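Local coordinates for protein Beta/alpha-amylase (Paenibacillus polymyxa, PDB 3VOC) that hydrolyses alpha-1,4-glucosidic linkages of starch, this chain being the calcium-binding beta-amylase part that removes maltose units from non-reducing chain ends, at residues P178-G181 and K182-A185; K215-S218 and L219-N223; W248-S251 and V252-H256; Y302-Y305 and N306-I309; T340-D343 and T344-I348. One frame throughout, in Å; residues are numbered along the deposited sequence.

Contact 1: residues P178-G181 and K182-A185; sequences PGRG and KFQA
Arg180 reaches forward along its own chain to Lys182 and Phe183, in the loop between strand 153-156 and helix 188-202. Just before it in sequence, Gly179 O accepts from Trp175 NE1 and Trp285 NE1. At Arg180 the side chain starts between the backbone N and the carbonyl carbon (chi1 62°) and bends at chi2. This carries Arg180 NH1 to 3.8 Å from Lys182 CA. Arg180 NH1 also lies over one face of the Phe183 ring, 4.1 Å from Phe183 CD1. Gly181 follows with phi 83° and psi -158°, angles at which a CB would jam against the preceding carbonyl O. The Lys182 chain then runs out extended, and its NZ bonds Ser114. One further bond ties the loop to itself: Gln184 NE2 donates to Lys182 O at 3.0 Å, from above the carbonyl plane. Phe245 and Tyr249 both meet the Phe183 ring edge-to-face. Arg180 forms salt bridges with Glu113 and Asp229, and Glu113 also accepts from Phe183 N. The buried guanidinium is thus paired by two carboxylates, and its approach to Phe183 is a secondary, nonbonded contact.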
loop_
_atom_site.group_PDB
_atom_site.type_symbol
_atom_site.label_atom_id
_atom_site.label_comp_id
_atom_site.label_asym_id
_atom_site.label_seq_id
_atom_site.Cartn_x
_atom_site.Cartn_y
_atom_site.Cartn_z
ATOM N N PRO A 178 19.310 4.534 4.065
ATOM C CA PRO A 178 18.425 4.936 2.964
ATOM C C PRO A 178 18.672 4.169 1.655
ATOM O O PRO A 178 18.653 4.769 0.586
ATOM C CB PRO A 178 18.814 6.400 2.764
ATOM C CG PRO A 178 20.358 6.375 2.985
ATOM C CD PRO A 178 20.611 5.236 3.985
ATOM N N GLY A 179 18.910 2.862 1.742
ATOM C CA GLY A 179 19.147 2.036 0.549
ATOM C C GLY A 179 17.980 2.170 -0.420
ATOM O O GLY A 179 16.814 2.250 -0.005
ATOM N N ARG A 180 18.271 2.224 -1.712
ATOM C CA ARG A 180 17.184 2.370 -2.687
ATOM C C ARG A 180 16.359 1.094 -2.759
ATOM O O ARG A 180 15.259 1.092 -3.317
ATOM C CB ARG A 180 17.701 2.732 -4.084
ATOM C CG ARG A 180 18.602 1.690 -4.685
ATOM C CD ARG A 180 18.417 1.481 -6.198
ATOM N NE ARG A 180 19.232 0.310 -6.514
ATOM C CZ ARG A 180 18.809 -0.803 -7.098
ATOM N NH1 ARG A 180 17.566 -0.906 -7.568
ATOM N NH2 ARG A 180 19.657 -1.809 -7.247
ATOM N N GLY A 181 16.899 0.016 -2.192
ATOM C CA GLY A 181 16.281 -1.294 -2.320
ATOM C C GLY A 181 16.691 -1.939 -3.626
ATOM O O GLY A 181 17.735 -1.584 -4.213
ATOM N N LYS A 182 15.884 -2.893 -4.093
ATOM C CA LYS A 182 16.236 -3.663 -5.294
ATOM C C LYS A 182 14.993 -3.938 -6.136
ATOM O O LYS A 182 13.886 -4.046 -5.585
ATOM C CB LYS A 182 16.909 -4.995 -4.915
ATOM C CG LYS A 182 18.295 -4.828 -4.308
ATOM C CD LYS A 182 18.895 -6.129 -3.815
ATOM C CE LYS A 182 20.256 -5.871 -3.131
ATOM N NZ LYS A 182 20.845 -7.163 -2.638
ATOM N N PHE A 183 15.186 -4.043 -7.459
ATOM C CA PHE A 183 14.142 -4.544 -8.365
ATOM C C PHE A 183 13.722 -5.965 -7.966
ATOM O O PHE A 183 14.528 -6.727 -7.446
ATOM C CB PHE A 183 14.610 -4.510 -9.834
ATOM C CG PHE A 183 14.761 -3.119 -10.397
ATOM C CD1 PHE A 183 15.992 -2.676 -10.858
ATOM C CD2 PHE A 183 13.673 -2.263 -10.490
ATOM C CE1 PHE A 183 16.143 -1.390 -11.375
ATOM C CE2 PHE A 183 13.814 -0.961 -11.016
ATOM C CZ PHE A 183 15.050 -0.530 -11.461
ATOM N N GLN A 184 12.464 -6.310 -8.234
ATOM C CA GLN A 184 11.829 -7.510 -7.688
ATOM C C GLN A 184 11.204 -8.359 -8.792
ATOM O O GLN A 184 10.087 -8.890 -8.646
ATOM C CB GLN A 184 10.761 -7.093 -6.667
ATOM C CG GLN A 184 11.311 -6.293 -5.475
ATOM C CD GLN A 184 12.221 -7.139 -4.593
ATOM O OE1 GLN A 184 11.945 -8.313 -4.365
ATOM N NE2 GLN A 184 13.311 -6.542 -4.090
ATOM N N ALA A 185 11.924 -8.479 -9.910
ATOM C CA ALA A 185 11.405 -9.162 -11.082
ATOM C C ALA A 185 12.300 -10.327 -11.481
ATOM O O ALA A 185 12.464 -10.601 -12.676
ATOM C CB ALA A 185 11.258 -8.164 -12.256
#

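Contact 2: residues K215-S218 and L219-N223; sequences KLTS and LSQIN
A short 3-10 turn, residues 219-221, closes back on the loop before it, and Gln221 reaches across to Thr217 and Ser218. The turn lies at the surface of the TIM-barrel enzyme, in the long connection between helices 205-212 and 240-268. Its backbone bond runs from Gln221 N to Ser218 O, at 3.0 Å. The Gln221 side chain folds back over the same loop. Its CG sits beside the backbone N (chi1 -56°) and the chain is extended beyond it, which brings the amide oxygen to the backbone of 217-218. There OE1 accepts three bonds. Thr217 N is 2.6 Å from Gln221 OE1, only 16° from the carbonyl plane. Ser218 N reaches Gln221 OE1 at 3.2 Å and Thr217 OG1 reaches it at 3.3 Å, both from well above the plane. Two backbone N-H groups and a hydroxyl therefore fix the rotation of this amide.

Leu216 and Gln221 run antiparallel alongside one another, with Leu216 CD2 3.8 Å from Gln221 CB. Leu216 also crosses Ile222 at about a right angle, and Ile222 is buried against Phe194, Ile208 and Trp212. Leu219 also touches Ile208, so the apolar side chains seat the turn on helices 188-202 and 205-212. Leu216 O is bound by Asn209 ND2. Ser218 and Ser220 each have the hydroxyl turned between the backbone N and the carbonyl carbon. Ser218 OG and Ser220 OG share a hydrogen bond of 2.7 Å.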
loop_
_atom_site.group_PDB
_atom_site.type_symbol
_atom_site.label_atom_id
_atom_site.label_comp_id
_atom_site.label_asym_id
_atom_site.label_seq_id
_atom_site.Cartn_x
_atom_site.Cartn_y
_atom_site.Cartn_z
ATOM N N LYS A 215 21.635 -7.115 -29.525
ATOM C CA LYS A 215 22.027 -8.156 -30.482
ATOM C C LYS A 215 21.695 -9.547 -29.962
ATOM O O LYS A 215 22.439 -10.495 -30.220
ATOM C CB LYS A 215 23.540 -8.117 -30.797
ATOM C CG LYS A 215 24.183 -6.751 -30.923
ATOM C CD LYS A 215 23.851 -6.076 -32.230
ATOM C CE LYS A 215 24.791 -4.888 -32.451
ATOM N NZ LYS A 215 24.275 -4.006 -33.507
ATOM N N LEU A 216 20.579 -9.679 -29.249
ATOM C CA LEU A 216 20.219 -10.960 -28.639
ATOM C C LEU A 216 19.940 -12.012 -29.693
ATOM O O LEU A 216 19.490 -11.678 -30.780
ATOM C CB LEU A 216 19.014 -10.798 -27.713
ATOM C CG LEU A 216 19.224 -9.702 -26.670
ATOM C CD1 LEU A 216 17.951 -9.467 -25.917
ATOM C CD2 LEU A 216 20.387 -10.026 -25.712
ATOM N N THR A 217 20.233 -13.269 -29.373
ATOM C CA THR A 217 19.933 -14.396 -30.269
ATOM C C THR A 217 18.777 -15.273 -29.789
ATOM O O THR A 217 18.272 -16.100 -30.552
ATOM C CB THR A 217 21.171 -15.287 -30.534
ATOM O OG1 THR A 217 21.718 -15.734 -29.283
ATOM C CG2 THR A 217 22.229 -14.495 -31.326
ATOM N N SER A 218 18.334 -15.081 -28.547
ATOM C CA SER A 218 17.117 -15.755 -28.074
ATOM C C SER A 218 16.378 -14.913 -27.039
ATOM O O SER A 218 16.989 -14.124 -26.312
ATOM C CB SER A 218 17.433 -17.125 -27.467
ATOM O OG SER A 218 18.122 -16.959 -26.245
ATOM N N LEU A 219 15.066 -15.110 -26.967
ATOM C CA LEU A 219 14.230 -14.418 -25.987
ATOM C C LEU A 219 14.735 -14.678 -24.568
ATOM O O LEU A 219 14.620 -13.828 -23.694
ATOM C CB LEU A 219 12.767 -14.863 -26.114
ATOM C CG LEU A 219 12.005 -14.423 -27.373
ATOM C CD1 LEU A 219 10.677 -15.168 -27.515
ATOM C CD2 LEU A 219 11.765 -12.896 -27.395
ATOM N N SER A 220 15.313 -15.859 -24.358
ATOM C CA SER A 220 15.816 -16.247 -23.051
ATOM C C SER A 220 16.985 -15.384 -22.562
ATOM O O SER A 220 17.290 -15.388 -21.375
ATOM C CB SER A 220 16.194 -17.731 -23.055
ATOM O OG SER A 220 17.385 -17.928 -23.809
ATOM N N GLN A 221 17.625 -14.625 -23.453
ATOM C CA GLN A 221 18.679 -13.700 -23.025
ATOM C C GLN A 221 18.136 -12.343 -22.567
ATOM O O GLN A 221 18.900 -11.472 -22.148
ATOM C CB GLN A 221 19.693 -13.453 -24.139
ATOM C CG GLN A 221 20.350 -14.688 -24.693
ATOM C CD GLN A 221 21.220 -14.361 -25.902
ATOM O OE1 GLN A 221 20.756 -13.769 -26.876
ATOM N NE2 GLN A 221 22.496 -14.725 -25.828
ATOM N N ILE A 222 16.831 -12.137 -22.693
ATOM C CA ILE A 222 16.220 -10.920 -22.173
ATOM C C ILE A 222 16.064 -11.064 -20.663
ATOM O O ILE A 222 15.463 -12.023 -20.184
ATOM C CB ILE A 222 14.843 -10.655 -22.803
ATOM C CG1 ILE A 222 14.980 -10.406 -24.309
ATOM C CG2 ILE A 222 14.124 -9.487 -22.081
ATOM C CD1 ILE A 222 13.649 -10.407 -25.050
ATOM N N ASN A 223 16.605 -10.095 -19.930
ATOM C CA ASN A 223 16.536 -10.090 -18.475
ATOM C C ASN A 223 16.237 -8.695 -17.939
ATOM O O ASN A 223 16.491 -7.714 -18.634
ATOM C CB ASN A 223 17.866 -10.563 -17.902
ATOM C CG ASN A 223 18.061 -12.042 -18.059
ATOM O OD1 ASN A 223 17.385 -12.834 -17.414
ATOM N ND2 ASN A 223 18.997 -12.428 -18.922
#

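Contact 3: residues W248-S251 and V252-H256; sequences WYQS and VLEKH
One face of the Trp248 indole carries Val252 CG2, which lies 3.5 Å above the ring plane and is displaced from the ring centre. Trp248 CE2 is the ring atom closest to Val252 CG2, at 3.7 Å. The two side chains run alongside each other in the same direction, one helical turn apart. Phe194 meets the indole, and Ala193 and Ala197 of helix 188-202 also touch it. The next flat pair is the Gln250 amide and the Glu254 carboxylate, whose planes stand 89° apart. Gln250 is extended, with CG anti to its own backbone N (chi1 179°), which carries its amide along the helix to Glu254. Gln250 NE2 donates to Glu254 OE2 at 2.9 Å and the bond is nearly straight, 171°. Glu254 OE2 lies in the amide plane of Gln250, but is met from above the carboxylate plane. The other amide atom, Gln250 OE1, accepts from Tyr303 N and Asp304 N. The amide is thus gripped at both ends. Glu254 OE1 forms a salt bridge with Arg307 NH2. A leucine in place of Glu254 would probably leave Arg307 without this carboxylate and Gln250 NE2 without this acceptor.

Ser251 OG turns back to Trp248 O at 2.7 Å, and Val252 N donates to the same oxygen. Tyr249 OH bonds Ala299 O and Gln184 N. The Trp248-Val252 and Gln250-Glu254 pairs are i to i+4 contacts along helix 240-268, a helix of the TIM barrel of glycosyl hydrolase family 14. Its buried polar face is tied to the start of helix 305-315.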
loop_
_atom_site.group_PDB
_atom_site.type_symbol
_atom_site.label_atom_id
_atom_site.label_comp_id
_atom_site.label_asym_id
_atom_site.label_seq_id
_atom_site.Cartn_x
_atom_site.Cartn_y
_atom_site.Cartn_z
ATOM N N TRP A 248 6.988 -1.767 -18.093
ATOM C CA TRP A 248 6.416 -3.094 -17.859
ATOM C C TRP A 248 6.315 -3.398 -16.352
ATOM O O TRP A 248 5.310 -3.915 -15.867
ATOM C CB TRP A 248 7.238 -4.198 -18.556
ATOM C CG TRP A 248 6.856 -5.566 -18.025
ATOM C CD1 TRP A 248 5.764 -6.317 -18.394
ATOM C CD2 TRP A 248 7.530 -6.311 -17.000
ATOM N NE1 TRP A 248 5.732 -7.489 -17.670
ATOM C CE2 TRP A 248 6.806 -7.513 -16.813
ATOM C CE3 TRP A 248 8.684 -6.081 -16.225
ATOM C CZ2 TRP A 248 7.188 -8.481 -15.878
ATOM C CZ3 TRP A 248 9.063 -7.040 -15.295
ATOM C CH2 TRP A 248 8.322 -8.239 -15.142
ATOM N N TYR A 249 7.382 -3.078 -15.635
ATOM C CA TYR A 249 7.487 -3.323 -14.199
ATOM C C TYR A 249 6.309 -2.638 -13.489
ATOM O O TYR A 249 5.610 -3.261 -12.675
ATOM C CB TYR A 249 8.825 -2.767 -13.735
ATOM C CG TYR A 249 9.280 -3.127 -12.337
ATOM C CD1 TYR A 249 9.412 -4.464 -11.929
ATOM C CD2 TYR A 249 9.634 -2.118 -11.433
ATOM C CE1 TYR A 249 9.891 -4.772 -10.637
ATOM C CE2 TYR A 249 10.095 -2.416 -10.153
ATOM C CZ TYR A 249 10.220 -3.738 -9.759
ATOM O OH TYR A 249 10.661 -4.010 -8.472
ATOM N N GLN A 250 6.067 -1.376 -13.843
ATOM C CA GLN A 250 4.907 -0.639 -13.330
ATOM C C GLN A 250 3.579 -1.232 -13.807
ATOM O O GLN A 250 2.636 -1.343 -13.004
ATOM C CB GLN A 250 4.978 0.858 -13.663
ATOM C CG GLN A 250 3.745 1.633 -13.140
ATOM C CD GLN A 250 3.891 3.138 -13.213
ATOM O OE1 GLN A 250 4.923 3.693 -12.832
ATOM N NE2 GLN A 250 2.842 3.815 -13.693
ATOM N N SER A 251 3.505 -1.632 -15.087
ATOM C CA SER A 251 2.253 -2.198 -15.651
ATOM C C SER A 251 1.713 -3.429 -14.896
ATOM O O SER A 251 0.487 -3.631 -14.815
ATOM C CB SER A 251 2.381 -2.507 -17.158
ATOM O OG SER A 251 3.083 -3.732 -17.376
ATOM N N VAL A 252 2.622 -4.242 -14.351
ATOM C CA VAL A 252 2.256 -5.380 -13.504
ATOM C C VAL A 252 1.440 -4.936 -12.272
ATOM O O VAL A 252 0.390 -5.524 -11.969
ATOM C CB VAL A 252 3.504 -6.217 -13.100
ATOM C CG1 VAL A 252 3.163 -7.279 -12.055
ATOM C CG2 VAL A 252 4.121 -6.888 -14.334
ATOM N N LEU A 253 1.912 -3.906 -11.579
ATOM C CA LEU A 253 1.151 -3.309 -10.475
ATOM C C LEU A 253 -0.169 -2.717 -10.948
ATOM O O LEU A 253 -1.199 -2.871 -10.281
ATOM C CB LEU A 253 1.973 -2.227 -9.763
ATOM C CG LEU A 253 3.292 -2.685 -9.129
ATOM C CD1 LEU A 253 4.075 -1.468 -8.615
ATOM C CD2 LEU A 253 3.032 -3.689 -7.986
ATOM N N GLU A 254 -0.141 -2.041 -12.095
ATOM C CA GLU A 254 -1.357 -1.399 -12.609
ATOM C C GLU A 254 -2.431 -2.436 -12.946
ATOM O O GLU A 254 -3.603 -2.253 -12.608
ATOM C CB GLU A 254 -1.059 -0.531 -13.832
ATOM C CG GLU A 254 -0.190 0.682 -13.518
ATOM C CD GLU A 254 0.373 1.334 -14.766
ATOM O OE1 GLU A 254 0.688 0.621 -15.734
ATOM O OE2 GLU A 254 0.523 2.561 -14.777
ATOM N N LYS A 255 -2.028 -3.529 -13.593
ATOM C CA LYS A 255 -2.982 -4.588 -13.909
ATOM C C LYS A 255 -3.529 -5.224 -12.627
ATOM O O LYS A 255 -4.726 -5.522 -12.524
ATOM C CB LYS A 255 -2.363 -5.658 -14.807
ATOM C CG LYS A 255 -3.364 -6.766 -15.165
ATOM C CD LYS A 255 -2.841 -7.677 -16.267
ATOM C CE LYS A 255 -3.853 -8.779 -16.592
ATOM N NZ LYS A 255 -3.252 -9.856 -17.442
ATOM N N HIS A 256 -2.653 -5.383 -11.637
ATOM C CA HIS A 256 -3.055 -5.923 -10.354
ATOM C C HIS A 256 -4.116 -5.021 -9.705
ATOM O O HIS A 256 -5.121 -5.511 -9.194
ATOM C CB HIS A 256 -1.824 -6.064 -9.451
ATOM C CG HIS A 256 -2.114 -6.677 -8.115
ATOM N ND1 HIS A 256 -2.675 -7.927 -7.974
ATOM C CD2 HIS A 256 -1.891 -6.219 -6.862
ATOM C CE1 HIS A 256 -2.808 -8.203 -6.688
ATOM N NE2 HIS A 256 -2.342 -7.181 -5.991
#

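Contact 4: residues Y302-Y305 and N306-I309; sequences YYDY and NRLI. With EDO (1,2-ethanediol), chain E.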
loop_
_atom_site.group_PDB
_atom_site.type_symbol
_atom_site.label_atom_id
_atom_site.label_comp_id
_atom_site.label_asym_id
_atom_site.label_seq_id
_atom_site.Cartn_x
_atom_site.Cartn_y
_atom_site.Cartn_z
ATOM N N TYR A 302 7.554 2.419 -9.321
ATOM C CA TYR A 302 6.979 3.706 -9.726
ATOM C C TYR A 302 7.822 4.392 -10.771
ATOM O O TYR A 302 8.861 4.996 -10.467
ATOM C CB TYR A 302 6.754 4.633 -8.528
ATOM C CG TYR A 302 5.890 4.034 -7.434
ATOM C CD1 TYR A 302 4.994 2.992 -7.704
ATOM C CD2 TYR A 302 5.963 4.515 -6.129
ATOM C CE1 TYR A 302 4.204 2.439 -6.688
ATOM C CE2 TYR A 302 5.194 3.966 -5.112
ATOM C CZ TYR A 302 4.300 2.940 -5.398
ATOM O OH TYR A 302 3.526 2.421 -4.370
ATOM N N TYR A 303 7.343 4.312 -12.005
ATOM C CA TYR A 303 8.010 4.888 -13.166
ATOM C C TYR A 303 7.321 6.179 -13.607
ATOM O O TYR A 303 7.974 7.118 -14.061
ATOM C CB TYR A 303 7.993 3.828 -14.282
ATOM C CG TYR A 303 8.281 4.308 -15.690
ATOM C CD1 TYR A 303 9.541 4.807 -16.041
ATOM C CD2 TYR A 303 7.293 4.233 -16.679
ATOM C CE1 TYR A 303 9.809 5.223 -17.342
ATOM C CE2 TYR A 303 7.544 4.654 -17.973
ATOM C CZ TYR A 303 8.805 5.142 -18.295
ATOM O OH TYR A 303 9.042 5.559 -19.576
ATOM N N ASP A 304 6.002 6.229 -13.460
ATOM C CA ASP A 304 5.210 7.323 -14.027
ATOM C C ASP A 304 3.982 7.505 -13.133
ATOM O O ASP A 304 3.004 6.746 -13.229
ATOM C CB ASP A 304 4.844 6.981 -15.500
ATOM C CG ASP A 304 3.943 8.023 -16.177
ATOM O OD1 ASP A 304 3.381 8.911 -15.505
ATOM O OD2 ASP A 304 3.773 7.916 -17.416
ATOM N N TYR A 305 4.032 8.515 -12.262
ATOM C CA TYR A 305 2.923 8.745 -11.339
ATOM C C TYR A 305 1.657 9.189 -12.069
ATOM O O TYR A 305 0.550 8.884 -11.626
ATOM C CB TYR A 305 3.286 9.794 -10.291
ATOM C CG TYR A 305 4.223 9.320 -9.214
ATOM C CD1 TYR A 305 3.906 8.220 -8.411
ATOM C CD2 TYR A 305 5.412 9.992 -8.970
ATOM C CE1 TYR A 305 4.768 7.793 -7.415
ATOM C CE2 TYR A 305 6.277 9.570 -7.976
ATOM C CZ TYR A 305 5.950 8.469 -7.205
ATOM O OH TYR A 305 6.810 8.055 -6.207
ATOM N N ASN A 306 1.803 9.915 -13.177
ATOM C CA ASN A 306 0.603 10.327 -13.927
ATOM C C ASN A 306 -0.169 9.079 -14.358
ATOM O O ASN A 306 -1.378 8.996 -14.207
ATOM C CB ASN A 306 0.950 11.171 -15.168
ATOM C CG ASN A 306 1.353 12.603 -14.825
ATOM O OD1 ASN A 306 0.650 13.322 -14.098
ATOM N ND2 ASN A 306 2.473 13.037 -15.383
ATOM N N ARG A 307 0.553 8.105 -14.903
ATOM C CA ARG A 307 -0.079 6.900 -15.401
ATOM C C ARG A 307 -0.615 6.044 -14.265
ATOM O O ARG A 307 -1.674 5.453 -14.391
ATOM C CB ARG A 307 0.911 6.078 -16.212
ATOM C CG ARG A 307 0.240 5.126 -17.179
ATOM C CD ARG A 307 1.304 4.407 -17.981
ATOM N NE ARG A 307 1.755 3.200 -17.289
ATOM C CZ ARG A 307 2.866 2.539 -17.587
ATOM N NH1 ARG A 307 3.683 2.999 -18.527
ATOM N NH2 ARG A 307 3.168 1.418 -16.937
ATOM N N LEU A 308 0.144 5.948 -13.178
ATOM C CA LEU A 308 -0.270 5.113 -12.053
ATOM C C LEU A 308 -1.556 5.663 -11.447
ATOM O O LEU A 308 -2.485 4.901 -11.136
ATOM C CB LEU A 308 0.834 5.064 -10.990
ATOM C CG LEU A 308 0.561 4.173 -9.761
ATOM C CD1 LEU A 308 0.370 2.703 -10.150
ATOM C CD2 LEU A 308 1.704 4.282 -8.787
ATOM N N ILE A 309 -1.616 6.982 -11.290
ATOM C CA ILE A 309 -2.779 7.616 -10.649
ATOM C C ILE A 309 -3.973 7.573 -11.591
ATOM O O ILE A 309 -5.107 7.411 -11.150
ATOM C CB ILE A 309 -2.430 9.028 -10.080
ATOM C CG1 ILE A 309 -1.427 8.872 -8.917
ATOM C CG2 ILE A 309 -3.669 9.735 -9.520
ATOM C CD1 ILE A 309 -0.674 10.181 -8.548
HETATM C C1 EDO E . 9.799 7.899 -10.024
HETATM O O1 EDO E . 10.369 7.342 -11.211
HETATM C C2 EDO E . 8.661 8.817 -10.429
HETATM O O2 EDO E . 9.241 10.024 -10.943
HETATM O O HOH W 1 4.104 5.890 -19.151
#
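Asp304 holds its CG anti to the backbone N (chi1 177°), which swings the carboxylate over the first helical turn, toward Arg307 N. Arg307 N donates to Asp304 OD1 at 3.0 Å, with an N-H...O angle of 161°, from above the carboxylate plane. Farther out, water 1 donates to OD2 of Asp304 at 2.7 Å and accepts from Arg307 NH1. This is the N-cap of helix 305-315, and an N-cap carboxylate is expected to interact favourably with the helix dipole. With an alanine in place of Asp304, Arg307 N would probably lose its capping acceptor and the bridging water one of its anchors. The helix bonds begin at once, from Leu308 N to Asp304 O and from Ile309 N to Tyr305 O.

Tyr302 and Leu308, both buried, pack together, with Tyr302 CD1 3.7 Å from Leu308 CD2. The Tyr302 OH bonds Leu164 O and Ser281 N, near the predicted proton donor Glu163. Arg307 NH1 comes to the edge of the Tyr303 ring, near its plane, and bonds Ser247 OG. A bound ethanediol, probably from the crystallisation liquor, donates from O1 to Tyr302 O, and its C2 touches Tyr305 CE2 at 3.5 Å.

Contact 5: residues T340-D343 and T344-I348; sequences TLVD and TVSSI
Ser346 points back toward Val342, one turn earlier on helix 338-352. Ser346 CB lies 3.0 Å from Val342 O, and OG follows, set beside the backbone N (chi1 -61°). Ser346 OG donates to Val342 O at 2.8 Å, from above the carbonyl plane, while Ser346 N reaches the same oxygen from the opposite face at 2.8 Å. Ser346 OG also touches Val342 CG1 at 3.7 Å, and its other partner is Tyr381 OH. Two donors from one residue therefore hold a single carbonyl.

The same pattern recurs at two other places. Thr344 OG1 and N both donate to Thr340 O, the hydroxyl at 3.0 Å. Ser347 OG and N both donate to Asp343 O, again from opposite faces. Thr340 OG1 itself bonds Asp328. The Asp343 carboxylate forms a salt bridge with Lys375 through OD1, and OD2 is hydrogen-bonded to Tris, probably from the crystallisation liquor.

The side facing the barrel is apolar. Leu341 and Val345 extend next to one another, with Leu341 CD1 4.2 Å from Val345 CG2. Both touch Phe321 of the barrel. Leu341 also comes close to His284, which by similarity binds substrate. Hydroxyls that bond the carbonyl four residues back are common in alpha-helices. Here they belong to the helix of the beta-alpha-beta unit formed by strand 318-321, helix 338-352 and strand 356-359, part of the TIM barrel.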
loop_
_atom_site.group_PDB
_atom_site.type_symbol
_atom_site.label_atom_id
_atom_site.label_comp_id
_atom_site.label_asym_id
_atom_site.label_seq_id
_atom_site.Cartn_x
_atom_site.Cartn_y
_atom_site.Cartn_z
ATOM N N THR A 340 7.797 17.415 -0.868
ATOM C CA THR A 340 7.698 17.534 -2.332
ATOM C C THR A 340 6.976 16.334 -2.953
ATOM O O THR A 340 6.179 16.489 -3.866
ATOM C CB THR A 340 9.112 17.689 -2.950
ATOM O OG1 THR A 340 9.632 18.991 -2.624
ATOM C CG2 THR A 340 9.109 17.496 -4.482
ATOM N N LEU A 341 7.267 15.131 -2.469
ATOM C CA LEU A 341 6.609 13.916 -2.982
ATOM C C LEU A 341 5.095 13.968 -2.749
ATOM O O LEU A 341 4.304 13.711 -3.677
ATOM C CB LEU A 341 7.225 12.657 -2.355
ATOM C CG LEU A 341 6.640 11.290 -2.715
ATOM C CD1 LEU A 341 6.736 11.030 -4.219
ATOM C CD2 LEU A 341 7.381 10.206 -1.911
ATOM N N VAL A 342 4.703 14.332 -1.530
ATOM C CA VAL A 342 3.284 14.526 -1.218
ATOM C C VAL A 342 2.654 15.546 -2.172
ATOM O O VAL A 342 1.575 15.304 -2.707
ATOM C CB VAL A 342 3.057 14.982 0.250
ATOM C CG1 VAL A 342 1.579 15.370 0.460
ATOM C CG2 VAL A 342 3.488 13.869 1.249
ATOM N N ASP A 343 3.328 16.686 -2.374
ATOM C CA ASP A 343 2.818 17.711 -3.306
ATOM C C ASP A 343 2.653 17.144 -4.716
ATOM O O ASP A 343 1.620 17.348 -5.340
ATOM C CB ASP A 343 3.723 18.940 -3.365
ATOM C CG ASP A 343 3.754 19.719 -2.061
ATOM O OD1 ASP A 343 2.990 19.387 -1.130
ATOM O OD2 ASP A 343 4.568 20.672 -1.970
ATOM N N THR A 344 3.667 16.422 -5.189
ATOM C CA THR A 344 3.637 15.816 -6.526
ATOM C C THR A 344 2.440 14.887 -6.695
ATOM O O THR A 344 1.619 15.088 -7.590
ATOM C CB THR A 344 4.949 15.060 -6.828
ATOM O OG1 THR A 344 6.033 15.999 -6.827
ATOM C CG2 THR A 344 4.875 14.379 -8.217
ATOM N N VAL A 345 2.327 13.893 -5.822
ATOM C CA VAL A 345 1.273 12.886 -5.917
ATOM C C VAL A 345 -0.089 13.540 -5.747
ATOM O O VAL A 345 -1.023 13.292 -6.538
ATOM C CB VAL A 345 1.484 11.751 -4.876
ATOM C CG1 VAL A 345 0.217 10.888 -4.724
ATOM C CG2 VAL A 345 2.696 10.896 -5.253
ATOM N N SER A 346 -0.188 14.404 -4.743
ATOM C CA SER A 346 -1.450 15.104 -4.459
ATOM C C SER A 346 -1.922 15.987 -5.619
ATOM O O SER A 346 -3.106 15.964 -5.964
ATOM C CB SER A 346 -1.354 15.925 -3.159
ATOM O OG SER A 346 -1.092 15.094 -2.032
ATOM N N SER A 347 -1.008 16.762 -6.202
ATOM C CA SER A 347 -1.325 17.619 -7.368
ATOM C C SER A 347 -1.832 16.811 -8.561
ATOM O O SER A 347 -2.791 17.207 -9.231
ATOM C CB SER A 347 -0.091 18.402 -7.823
ATOM O OG SER A 347 0.189 19.466 -6.932
ATOM N N ILE A 348 -1.169 15.693 -8.832
ATOM C CA ILE A 348 -1.594 14.819 -9.926
ATOM C C ILE A 348 -2.983 14.246 -9.661
ATOM O O ILE A 348 -3.864 14.322 -10.527
ATOM C CB ILE A 348 -0.577 13.705 -10.191
ATOM C CG1 ILE A 348 0.761 14.322 -10.627
ATOM C CG2 ILE A 348 -1.141 12.683 -11.234
ATOM C CD1 ILE A 348 1.936 13.347 -10.652
#

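Contact 3 is the most buried, contacts 1, 4 and 5 are partly buried, and contact 2 lies at the surface, its centre about 34 Å from the chain centre. Contacts 3 and 4 are bound through the Gln250 amide and the Glu254-Arg307 salt bridge, with centres about 10 Å apart. Contact 1 joins contact 3 through Tyr249 and Trp248. Contact 5 meets contact 4 by packing of Ile348 and Leu341 against Tyr305, Asn306 and Ile309. Contact 2 touches none of the others. Contacts 1, 3, 4 and 5 make salt bridges beyond their own segments. Contact 4 is a helix cap, contact 5 uses hydroxyls on helix carbonyls, and contact 2 closes a loop with one amide.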